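Local coordinates for Phosphoglucomutase/phosphomannomutase family protein (Burkholderia thailandensis, PDB 3UW2) that probably moves a phosphoryl group between positions of a hexose phosphate, as a metal-dependent member of the phosphohexose mutase family, at residues L112-G116 against G117-V121; V425-I428 against D429-V433. One frame throughout, in Å; residues are numbered along the deposited sequence.

Contact 1. Residues L112-G116 against G117-V121; sequences LALSG and GERRV. With EDO (1,2-ethanediol), chain E.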
# COMPACT_ATOMS: atom_id res chain seq x y z
N LEU A 112 -5.62 14.85 -18.86
CA LEU A 112 -6.80 15.29 -18.12
C LEU A 112 -7.52 16.21 -19.02
O LEU A 112 -6.90 17.16 -19.53
CB LEU A 112 -6.38 16.10 -16.88
CG LEU A 112 -5.59 15.22 -15.92
CD1 LEU A 112 -5.00 16.00 -14.75
CD2 LEU A 112 -6.49 14.09 -15.42
N ALA A 113 -8.82 16.00 -19.18
CA ALA A 113 -9.62 16.81 -20.13
C ALA A 113 -10.10 18.07 -19.43
O ALA A 113 -11.30 18.23 -19.23
CB ALA A 113 -10.79 16.01 -20.66
N LEU A 114 -9.16 18.92 -19.02
CA LEU A 114 -9.45 20.20 -18.37
C LEU A 114 -10.17 21.23 -19.28
O LEU A 114 -10.11 21.13 -20.49
CB LEU A 114 -8.15 20.80 -17.83
CG LEU A 114 -7.31 19.96 -16.87
CD1 LEU A 114 -6.12 20.79 -16.44
CD2 LEU A 114 -8.09 19.36 -15.67
N SER A 115 -10.85 22.22 -18.69
CA SER A 115 -11.73 23.09 -19.47
C SER A 115 -10.92 23.99 -20.39
O SER A 115 -11.40 24.39 -21.45
CB SER A 115 -12.67 23.87 -18.55
OG SER A 115 -11.99 24.97 -17.97
N GLY A 116 -9.68 24.28 -20.01
CA GLY A 116 -8.76 24.98 -20.91
C GLY A 116 -8.01 24.09 -21.90
O GLY A 116 -7.05 24.53 -22.54
N GLY A 117 -8.42 22.82 -22.03
CA GLY A 117 -7.74 21.87 -22.91
C GLY A 117 -7.01 20.75 -22.18
O GLY A 117 -6.73 20.83 -20.98
N GLU A 118 -6.73 19.68 -22.90
CA GLU A 118 -6.04 18.54 -22.31
C GLU A 118 -4.77 18.99 -21.56
O GLU A 118 -4.11 19.92 -21.99
CB GLU A 118 -5.62 17.62 -23.44
CG GLU A 118 -5.14 16.28 -22.91
CD GLU A 118 -5.07 15.29 -24.05
OE1 GLU A 118 -6.12 14.72 -24.38
OE2 GLU A 118 -3.97 15.11 -24.62
N ARG A 119 -4.41 18.34 -20.46
CA ARG A 119 -3.14 18.67 -19.86
C ARG A 119 -2.66 17.44 -19.09
O ARG A 119 -3.46 16.69 -18.50
CB ARG A 119 -3.27 19.91 -18.93
CG ARG A 119 -2.00 20.34 -18.22
CD ARG A 119 -2.22 21.63 -17.39
NE ARG A 119 -0.95 22.17 -16.85
CZ ARG A 119 -0.80 23.32 -16.18
NH1 ARG A 119 -1.84 24.11 -15.92
NH2 ARG A 119 0.39 23.70 -15.74
N ARG A 120 -1.37 17.22 -19.16
CA ARG A 120 -0.78 16.11 -18.48
C ARG A 120 -0.09 16.64 -17.22
O ARG A 120 0.71 17.60 -17.31
CB ARG A 120 0.20 15.44 -19.47
CG ARG A 120 0.83 14.15 -18.99
CD ARG A 120 -0.11 12.95 -18.77
NE ARG A 120 0.75 11.83 -18.38
CZ ARG A 120 1.13 11.58 -17.12
NH1 ARG A 120 0.65 12.32 -16.13
NH2 ARG A 120 1.98 10.58 -16.86
N VAL A 121 -0.40 16.09 -16.04
CA VAL A 121 0.18 16.62 -14.79
C VAL A 121 0.77 15.47 -13.99
O VAL A 121 0.02 14.67 -13.45
CB VAL A 121 -0.89 17.37 -13.93
CG1 VAL A 121 -0.29 17.92 -12.62
CG2 VAL A 121 -1.56 18.53 -14.67
C1 EDO E . 1.30 10.29 -21.94
O1 EDO E . 0.98 11.39 -21.09
C2 EDO E . 2.57 9.68 -21.38
O2 EDO E . 2.36 9.21 -20.04

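Contact 2. Residues V425-I428 against D429-V433; sequences VVTI and DGLRV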
# COMPACT_ATOMS: atom_id res chain seq x y z
N VAL A 425 21.58 -16.98 4.35
CA VAL A 425 21.14 -15.83 5.11
C VAL A 425 21.04 -14.75 4.06
O VAL A 425 22.05 -14.34 3.45
CB VAL A 425 22.13 -15.40 6.19
CG1 VAL A 425 21.70 -14.06 6.78
CG2 VAL A 425 22.20 -16.47 7.29
N VAL A 426 19.82 -14.30 3.80
CA VAL A 426 19.63 -13.23 2.82
C VAL A 426 19.67 -11.83 3.49
O VAL A 426 18.98 -11.62 4.50
CB VAL A 426 18.30 -13.43 2.13
CG1 VAL A 426 18.08 -12.30 1.11
CG2 VAL A 426 18.23 -14.78 1.43
N THR A 427 20.42 -10.85 2.92
CA THR A 427 20.70 -9.54 3.59
C THR A 427 20.22 -8.31 2.78
O THR A 427 20.73 -7.20 2.99
CB THR A 427 22.21 -9.33 3.93
OG1 THR A 427 23.02 -9.53 2.75
CG2 THR A 427 22.70 -10.29 5.01
N ILE A 428 19.24 -8.43 1.90
CA ILE A 428 18.83 -7.19 1.18
C ILE A 428 18.07 -6.24 2.12
O ILE A 428 17.91 -5.08 1.81
CB ILE A 428 17.83 -7.35 0.02
CG1 ILE A 428 17.00 -8.59 0.16
CG2 ILE A 428 18.46 -7.10 -1.36
CD1 ILE A 428 15.86 -8.52 -0.81
N ASP A 429 17.52 -6.77 3.21
CA ASP A 429 16.67 -5.99 4.12
C ASP A 429 16.65 -6.79 5.41
O ASP A 429 15.92 -7.77 5.47
CB ASP A 429 15.24 -5.97 3.55
CG ASP A 429 14.32 -4.96 4.24
OD1 ASP A 429 14.63 -4.52 5.37
OD2 ASP A 429 13.28 -4.58 3.63
N GLY A 430 17.43 -6.40 6.41
CA GLY A 430 17.54 -7.21 7.66
C GLY A 430 18.19 -8.56 7.40
O GLY A 430 19.03 -8.70 6.52
N LEU A 431 17.84 -9.57 8.20
CA LEU A 431 18.40 -10.89 8.01
C LEU A 431 17.22 -11.78 7.70
O LEU A 431 16.43 -12.05 8.61
CB LEU A 431 19.10 -11.40 9.30
CG LEU A 431 20.43 -10.76 9.68
CD1 LEU A 431 21.16 -11.49 10.79
CD2 LEU A 431 21.34 -10.65 8.46
N ARG A 432 17.07 -12.21 6.44
CA ARG A 432 16.10 -13.25 6.12
C ARG A 432 16.85 -14.58 6.09
O ARG A 432 17.66 -14.84 5.19
CB ARG A 432 15.39 -12.95 4.79
CG ARG A 432 14.55 -14.17 4.41
CD ARG A 432 13.50 -13.80 3.40
NE ARG A 432 12.87 -14.96 2.80
CZ ARG A 432 11.58 -15.07 2.63
NH1 ARG A 432 10.78 -14.07 3.00
NH2 ARG A 432 11.06 -16.15 2.04
N VAL A 433 16.65 -15.42 7.10
CA VAL A 433 17.29 -16.68 7.12
C VAL A 433 16.41 -17.78 6.51
O VAL A 433 15.30 -18.05 6.98
CB VAL A 433 17.74 -17.04 8.56
CG1 VAL A 433 18.48 -18.37 8.57
CG2 VAL A 433 18.63 -15.91 9.11
O HOH W 1 17.10 -9.77 3.92
O HOH W 2 21.07 -6.83 6.07

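Contact 1. Residues L112-G116 against G117-V121
Leu112 and Arg119 pair across a short, weakly bonded beta hairpin at the periphery of domain I, next to strand 64-69. Two backbone bonds define this antiparallel hydrogen-bonded pair: Leu112 N to Arg119 O, 2.9 Å, and Arg119 N to Leu112 O, also 2.9 Å. The Leu112 oxygen has a further contact, the CA of Glu118 approaching it at 3.2 Å with a C-H...O angle of 146°. The chain reverses through a type I beta turn from Leu114 to Gly117, closed by Gly117 N to Leu114 O at 2.8 Å; here the donor stands well above the carbonyl plane. Gly117 takes a positive phi of 112°, which a glycine adopts readily. On the face shared by Leu112, Leu114 and Arg119, the Leu114 methyl CD1 reaches the arginine stem, 3.9 Å from Arg119 CB and slightly farther from Arg119 CD. With CG anti to the backbone N (chi1 180°) and the chain extended as far as NE, Arg119 carries its guanidinium beyond the hairpin to salt bridges with Asp92 and Asp63. Farther along, Leu112 CD1 meets Val121 CG2 at 4.3 Å, while Tyr175 touches both leucines.

Contact 2. Residues V425-I428 against D429-V433
Asp429 and Val426 are joined through water at the bend of a beta hairpin in the five-stranded sheet of the C-terminal domain: one water accepts from Asp429 N and donates to Val426 O at 2.7 Å, bridging the mouth of the loop. The Asp429 carboxylate is held by Arg443, in a salt bridge, and by the backbone N of Thr328. Gly430, at phi 66°, accepts a CA-H...O contact from Thr427 CA at its oxygen (3.5 Å, 159° at the hydrogen); a second water donates to both Gly430 O and Thr427 O. Leu431 CD2 then lies over Val425 of the first strand and Thr427 just past its end, 3.7 Å from Thr427 CG2 and 3.8 Å from Val425 CG1. Thr427 runs alongside the leucine, pointing the same way, whereas Val425 lies athwart it. At Arg432 the strands form a hydrogen-bonded pair: Val426 N to Arg432 O is 2.6 Å, and Arg432 N to Val426 O is 2.8 Å. The extended arginine side chain (chi1 171°) makes a salt bridge through NE with Glu434, two residues on in the same strand; NH1 is hydrogen-bonded outside the hairpin to Val306 O and Cys308 O, and Phe439 adds a cation-pi contact. Val433 ends the walk with CG2 facing Val425 CG2 at 4.0 Å. Val426 O thus receives both a backbone N-H and a water, consistent with water standing in for cross-strand bonds where the strands part, while Val425, Leu431 and Val433 give the other face an apolar cluster.

In the fold
Both contacts are hairpins of consecutive residues and both are partly buried, yet they share no element: their centres are 46 Å apart, on opposite sides of the chain's centre. Contact 1 is the more peripheral, its centre about 28 Å from that of the chain against about 22 Å for contact 2. It is a separate, weakly bonded two-stranded sheet closed by a tight turn, whereas contact 2 belongs to a five-stranded antiparallel sheet, with 424-426 outermost, and its wider loop is bridged by waters. Arg119 meets two carboxylates beside strand 64-69; Arg432 has one, Glu434, and adds carbonyls near strand 301-305 and an aromatic ring. Neither contact lies at the zinc site.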